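Local structure of Abbfa_003403 (Acinetobacter baumannii, 4ZXH) at residues H211-P216 / A354-F359; E273-I278 / A302-I307. The protein is a four-domain nonribosomal peptide synthetase that probably activates an amino acid, loads it on a phosphopantetheine-bearing carrier domain, condenses it and releases the product. One frame throughout, in Å; residues are numbered along the deposited sequence.

Contact 1: H211-P216 / A354-F359; sequences HVHSIP and AQIGMF. With PNS (4'-phosphopantetheine), chain B.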
loop_
_atom_site.group_PDB
_atom_site.type_symbol
_atom_site.label_atom_id
_atom_site.label_comp_id
_atom_site.label_asym_id
_atom_site.label_seq_id
_atom_site.Cartn_x
_atom_site.Cartn_y
_atom_site.Cartn_z
ATOM N N HIS A 211 8.771 9.366 -2.995
ATOM C CA HIS A 211 8.538 7.961 -3.217
ATOM C C HIS A 211 7.390 7.752 -4.194
ATOM O O HIS A 211 7.466 6.886 -5.068
ATOM C CB HIS A 211 8.249 7.300 -1.873
ATOM C CG HIS A 211 7.907 5.852 -1.958
ATOM N ND1 HIS A 211 8.869 4.863 -1.969
ATOM C CD2 HIS A 211 6.708 5.221 -2.011
ATOM C CE1 HIS A 211 8.274 3.683 -2.024
ATOM N NE2 HIS A 211 6.964 3.873 -2.055
ATOM N N VAL A 212 6.337 8.554 -4.054
ATOM C CA VAL A 212 5.157 8.454 -4.914
ATOM C C VAL A 212 4.522 9.841 -5.075
ATOM O O VAL A 212 4.655 10.706 -4.198
ATOM C CB VAL A 212 4.125 7.434 -4.346
ATOM C CG1 VAL A 212 3.675 7.814 -2.946
ATOM C CG2 VAL A 212 2.930 7.322 -5.237
ATOM N N HIS A 213 3.863 10.066 -6.208
ATOM C CA HIS A 213 3.186 11.332 -6.467
ATOM C C HIS A 213 1.987 11.475 -5.555
ATOM O O HIS A 213 1.576 10.520 -4.913
ATOM C CB HIS A 213 2.726 11.415 -7.910
ATOM C CG HIS A 213 1.668 10.412 -8.247
ATOM N ND1 HIS A 213 0.346 10.577 -7.889
ATOM C CD2 HIS A 213 1.742 9.219 -8.879
ATOM C CE1 HIS A 213 -0.351 9.535 -8.305
ATOM N NE2 HIS A 213 0.473 8.694 -8.904
ATOM N N SER A 214 1.389 12.656 -5.534
ATOM C CA SER A 214 0.285 12.902 -4.620
ATOM C C SER A 214 -0.930 13.377 -5.383
ATOM O O SER A 214 -1.648 14.268 -4.937
ATOM C CB SER A 214 0.677 13.925 -3.557
ATOM O OG SER A 214 1.954 13.626 -3.009
ATOM N N ILE A 215 -1.146 12.788 -6.551
ATOM C CA ILE A 215 -2.371 13.035 -7.283
ATOM C C ILE A 215 -3.511 12.256 -6.643
ATOM O O ILE A 215 -3.391 11.054 -6.410
ATOM C CB ILE A 215 -2.227 12.642 -8.752
ATOM C CG1 ILE A 215 -1.180 13.531 -9.420
ATOM C CG2 ILE A 215 -3.560 12.784 -9.480
ATOM C CD1 ILE A 215 -0.788 13.072 -10.799
ATOM N N PRO A 216 -4.622 12.940 -6.339
ATOM C CA PRO A 216 -5.774 12.247 -5.742
ATOM C C PRO A 216 -6.289 11.110 -6.629
ATOM O O PRO A 216 -6.538 11.311 -7.828
ATOM C CB PRO A 216 -6.824 13.354 -5.609
ATOM C CG PRO A 216 -6.037 14.619 -5.631
ATOM C CD PRO A 216 -4.887 14.370 -6.552
ATOM N N ALA A 354 9.533 6.764 -10.566
ATOM C CA ALA A 354 8.575 7.506 -11.388
ATOM C C ALA A 354 7.314 6.694 -11.666
ATOM O O ALA A 354 7.390 5.504 -12.001
ATOM C CB ALA A 354 9.218 7.923 -12.702
ATOM N N GLN A 355 6.161 7.340 -11.550
ATOM C CA GLN A 355 4.899 6.676 -11.843
ATOM C C GLN A 355 4.103 7.410 -12.920
ATOM O O GLN A 355 2.971 7.048 -13.219
ATOM C CB GLN A 355 4.064 6.557 -10.579
ATOM C CG GLN A 355 4.759 5.804 -9.452
ATOM C CD GLN A 355 5.626 6.689 -8.581
ATOM O OE1 GLN A 355 5.242 7.813 -8.232
ATOM N NE2 GLN A 355 6.811 6.193 -8.232
ATOM N N ILE A 356 4.703 8.462 -13.467
ATOM C CA ILE A 356 4.098 9.293 -14.490
ATOM C C ILE A 356 5.052 9.306 -15.666
ATOM O O ILE A 356 6.263 9.429 -15.469
ATOM C CB ILE A 356 3.864 10.753 -14.015
ATOM C CG1 ILE A 356 3.268 10.795 -12.611
ATOM C CG2 ILE A 356 2.997 11.528 -15.025
ATOM C CD1 ILE A 356 1.947 10.124 -12.506
ATOM N N GLY A 357 4.531 9.199 -16.883
ATOM C CA GLY A 357 5.406 9.184 -18.041
ATOM C C GLY A 357 4.939 10.073 -19.171
ATOM O O GLY A 357 3.765 10.439 -19.264
ATOM N N MET A 358 5.876 10.439 -20.031
ATOM C CA MET A 358 5.529 11.093 -21.262
ATOM C C MET A 358 6.418 10.629 -22.409
ATOM O O MET A 358 7.644 10.765 -22.339
ATOM C CB MET A 358 5.626 12.597 -21.123
ATOM C CG MET A 358 5.562 13.244 -22.485
ATOM S SD MET A 358 5.469 15.009 -22.444
ATOM C CE MET A 358 5.690 15.327 -24.180
ATOM N N PHE A 359 5.790 10.083 -23.456
ATOM C CA PHE A 359 6.513 9.587 -24.630
ATOM C C PHE A 359 6.231 10.543 -25.743
ATOM O O PHE A 359 5.084 10.941 -25.938
ATOM C CB PHE A 359 6.078 8.173 -25.099
ATOM C CG PHE A 359 6.003 7.129 -24.018
ATOM C CD1 PHE A 359 6.640 7.291 -22.803
ATOM C CD2 PHE A 359 5.290 5.963 -24.239
ATOM C CE1 PHE A 359 6.551 6.317 -21.813
ATOM C CE2 PHE A 359 5.200 4.975 -23.255
ATOM C CZ PHE A 359 5.838 5.154 -22.039
HETATM O O23 PNS B . 13.306 -2.993 -8.252
HETATM P P24 PNS B . 14.475 -3.432 -9.094
HETATM O O25 PNS B . 15.865 -3.175 -8.580
HETATM O O27 PNS B . 14.308 -2.639 -10.489
HETATM C C28 PNS B . 13.099 -2.733 -11.234
HETATM C C29 PNS B . 13.253 -1.942 -12.521
HETATM C C30 PNS B . 14.463 -2.546 -13.236
HETATM C C31 PNS B . 13.498 -0.471 -12.184
HETATM C C32 PNS B . 11.962 -2.052 -13.346
HETATM O O33 PNS B . 10.861 -1.839 -12.447
HETATM C C34 PNS B . 11.965 -1.055 -14.490
HETATM O O35 PNS B . 12.808 -1.088 -15.385
HETATM N N36 PNS B . 11.015 -0.131 -14.521
HETATM C C37 PNS B . 10.934 0.868 -15.574
HETATM C C38 PNS B . 9.583 0.700 -16.268
HETATM C C39 PNS B . 9.715 1.059 -17.716
HETATM O O40 PNS B . 10.727 0.777 -18.341
HETATM N N41 PNS B . 8.659 1.688 -18.213
HETATM C C42 PNS B . 8.459 2.163 -19.560
HETATM C C43 PNS B . 7.251 3.062 -19.392
HETATM S S44 PNS B . 7.850 4.750 -19.236
#
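The imidazole of His-213 has CG2 of Val-212 over one face, 4.3 Å above the ring plane and displaced toward the rim. At its edge, in plane, lie the backbone N of Ile-215 and CB of Gln-355. The first is a true hydrogen bond: Ile-215 N donates to His-213 ND1 over 3.0 Å at 160°, while NE2 bonds to Asp-402, so both ring nitrogens are engaged, fixing the ring's rotation. That is consistent with a proton on NE2. CD1 of Ile-356 approaches the ring obliquely, 3.7 Å from His-213 CD2. In the condensation domain this joins the loop between helix 197-205 and strand 229-235 to the start of strand 356-360. The amide of Gln-355, whose chain bends at chi2 (87°), lies alongside the loop, meeting the backbone groups that flank Val-212. Gln-355 OE1 accepts a weak bond from His-213 N at 3.3 Å, and Gln-355 NE2 gives an equally long, weak one to His-211 O, its stronger partner being the carbonyl of Asn-351. Ile-215 CD1 meets Ile-356 CD1 at 4.4 Å, both side chains packing on Leu-267 of helix 255-271. At the strand's other end, the edge of the poorly ordered Phe-359 ring faces the pantetheine thiol.

Contact 2: E273-I278 / A302-I307; sequences ENNLVI and AIHMDI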
loop_
_atom_site.group_PDB
_atom_site.type_symbol
_atom_site.label_atom_id
_atom_site.label_comp_id
_atom_site.label_asym_id
_atom_site.label_seq_id
_atom_site.Cartn_x
_atom_site.Cartn_y
_atom_site.Cartn_z
ATOM N N GLU A 273 1.609 19.837 -5.355
ATOM C CA GLU A 273 2.938 19.428 -4.945
ATOM C C GLU A 273 3.995 20.123 -5.808
ATOM O O GLU A 273 3.776 20.366 -6.989
ATOM C CB GLU A 273 3.069 17.913 -5.043
ATOM C CG GLU A 273 4.348 17.388 -4.438
ATOM C CD GLU A 273 4.421 17.627 -2.945
ATOM O OE1 GLU A 273 3.346 17.666 -2.292
ATOM O OE2 GLU A 273 5.555 17.793 -2.441
ATOM N N ASN A 274 5.134 20.449 -5.209
ATOM C CA ASN A 274 6.199 21.162 -5.902
ATOM C C ASN A 274 7.235 20.204 -6.471
ATOM O O ASN A 274 7.931 20.523 -7.429
ATOM C CB ASN A 274 6.878 22.153 -4.956
ATOM C CG ASN A 274 5.911 23.166 -4.385
ATOM O OD1 ASN A 274 5.001 23.630 -5.079
ATOM N ND2 ASN A 274 6.084 23.499 -3.104
ATOM N N ASN A 275 7.349 19.028 -5.869
ATOM C CA ASN A 275 8.325 18.054 -6.322
ATOM C C ASN A 275 7.637 16.954 -7.116
ATOM O O ASN A 275 6.918 16.108 -6.561
ATOM C CB ASN A 275 9.098 17.485 -5.132
ATOM C CG ASN A 275 10.064 18.495 -4.526
ATOM O OD1 ASN A 275 9.885 18.948 -3.395
ATOM N ND2 ASN A 275 11.104 18.835 -5.271
ATOM N N LEU A 276 7.845 16.985 -8.427
ATOM C CA LEU A 276 7.209 16.035 -9.328
ATOM C C LEU A 276 8.242 15.302 -10.162
ATOM O O LEU A 276 9.218 15.912 -10.614
ATOM C CB LEU A 276 6.237 16.748 -10.247
ATOM C CG LEU A 276 5.250 17.680 -9.572
ATOM C CD1 LEU A 276 4.766 18.733 -10.578
ATOM C CD2 LEU A 276 4.102 16.871 -9.041
ATOM N N VAL A 277 8.029 14.000 -10.372
ATOM C CA VAL A 277 8.884 13.236 -11.282
ATOM C C VAL A 277 8.113 12.723 -12.492
ATOM O O VAL A 277 7.021 12.182 -12.350
ATOM C CB VAL A 277 9.538 12.047 -10.576
ATOM C CG1 VAL A 277 10.422 11.288 -11.538
ATOM C CG2 VAL A 277 10.349 12.522 -9.398
ATOM N N ILE A 278 8.686 12.902 -13.682
ATOM C CA ILE A 278 8.112 12.363 -14.913
ATOM C C ILE A 278 9.149 11.552 -15.691
ATOM O O ILE A 278 10.233 12.056 -15.993
ATOM C CB ILE A 278 7.575 13.476 -15.823
ATOM C CG1 ILE A 278 6.419 14.211 -15.156
ATOM C CG2 ILE A 278 7.095 12.903 -17.144
ATOM C CD1 ILE A 278 5.720 15.172 -16.075
ATOM N N ALA A 302 14.300 9.514 -15.596
ATOM C CA ALA A 302 13.404 10.223 -14.684
ATOM C C ALA A 302 13.816 11.693 -14.473
ATOM O O ALA A 302 14.901 11.984 -13.957
ATOM C CB ALA A 302 13.337 9.499 -13.345
ATOM N N ILE A 303 12.942 12.614 -14.872
ATOM C CA ILE A 303 13.196 14.034 -14.668
ATOM C C ILE A 303 12.444 14.535 -13.444
ATOM O O ILE A 303 11.211 14.621 -13.448
ATOM C CB ILE A 303 12.776 14.874 -15.875
ATOM C CG1 ILE A 303 13.350 14.305 -17.173
ATOM C CG2 ILE A 303 13.199 16.296 -15.674
ATOM C CD1 ILE A 303 14.828 14.153 -17.138
ATOM N N HIS A 304 13.186 14.857 -12.393
ATOM C CA HIS A 304 12.585 15.382 -11.172
ATOM C C HIS A 304 12.715 16.902 -11.175
ATOM O O HIS A 304 13.829 17.430 -11.130
ATOM C CB HIS A 304 13.253 14.750 -9.945
ATOM C CG HIS A 304 12.917 15.416 -8.647
ATOM N ND1 HIS A 304 13.797 15.445 -7.585
ATOM C CD2 HIS A 304 11.806 16.071 -8.234
ATOM C CE1 HIS A 304 13.245 16.098 -6.577
ATOM N NE2 HIS A 304 12.037 16.489 -6.944
ATOM N N MET A 305 11.575 17.592 -11.264
ATOM C CA MET A 305 11.517 19.059 -11.279
ATOM C C MET A 305 11.075 19.592 -9.929
ATOM O O MET A 305 10.132 19.083 -9.333
ATOM C CB MET A 305 10.535 19.581 -12.343
ATOM C CG MET A 305 10.915 19.361 -13.811
ATOM S SD MET A 305 12.281 20.363 -14.385
ATOM C CE MET A 305 11.797 21.964 -13.733
ATOM N N ASP A 306 11.738 20.632 -9.449
ATOM C CA ASP A 306 11.207 21.351 -8.307
ATOM C C ASP A 306 10.470 22.562 -8.846
ATOM O O ASP A 306 11.098 23.535 -9.250
ATOM C CB ASP A 306 12.316 21.757 -7.338
ATOM C CG ASP A 306 11.780 22.199 -5.987
ATOM O OD1 ASP A 306 10.559 22.439 -5.878
ATOM O OD2 ASP A 306 12.574 22.296 -5.030
ATOM N N ILE A 307 9.141 22.481 -8.892
ATOM C CA ILE A 307 8.314 23.603 -9.340
ATOM C C ILE A 307 8.425 24.787 -8.409
ATOM O O ILE A 307 8.262 24.647 -7.195
ATOM C CB ILE A 307 6.821 23.256 -9.423
ATOM C CG1 ILE A 307 6.604 21.946 -10.166
ATOM C CG2 ILE A 307 6.053 24.393 -10.095
ATOM C CD1 ILE A 307 7.071 21.994 -11.553
#
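Strands 275-279 and 302-306 form a two-stranded antiparallel sheet in the condensation domain, a pairing that puts successive side chains on opposite faces: Leu-276, Ile-278, Ile-303 and Met-305 on one, Asn-275, Val-277, His-304 and Asp-306 on the other. Leu-276 pairs with Met-305, and Ile-278 with Ile-303, as hydrogen-bonded pairs. In the first, the bond from Leu-276 N to Met-305 O is nearly straight, and the return bond, Met-305 N to Leu-276 O (3.0 Å), runs nearly along the C=O axis. In the second, both donors sit above the plane of the carbonyl they address. Beyond the Asn-275/Asp-306 pair, at the other end, Ile-307 N reaches Asn-274 O at 2.7 Å, carrying the register past the strand end. There Ile-307 CG1 lies 3.7 Å from Leu-276 CD1, their chains crossing obliquely. Ile-303, Met-305 and Ile-307 all pack on helix 313-329, and Ile-278 on helix 255-271.

On the face of Asn-275, His-304 has CG anti to its backbone N (chi1 168°) and swings its ring across to the partner strand. CG2 of Val-277 touches His-304 CB at 3.7 Å, the two side chains crossing at about a right angle. At the far end of the ring Asn-275 ND2 gives His-304 NE2 a weak hydrogen bond of 3.0 Å and 133°. The amide and ring planes are 55° apart. ND1 is bonded to the carbonyl of Ala-205. A ring that accepts at NE2 while facing a carbonyl at ND1 is probably neutral, with its proton on ND1.

Contact 2 is nested along the chain within the loop closed by contact 1, and their centres lie about 9 Å apart. They meet directly: Ala-354 CB is 3.8 Å from Val-277 CG1, and Ile-356 CB is equally far from Val-277 O. Further along, the backbone O of Ile-356 comes within 3.9 Å of Ile-278 CG2. Backbone hydrogen bonds from Ile-356 and Met-358 to Ala-279 tie strand 356-360 to the end of strand 275-279. Both contacts also share helix 255-271 as a packing surface. Toward the pantetheine, contact 1 reaches the thiol through Phe-359, whereas contact 2 lies farther off, the side chain of Ile-278 being about 8 Å from the phosphopantetheine.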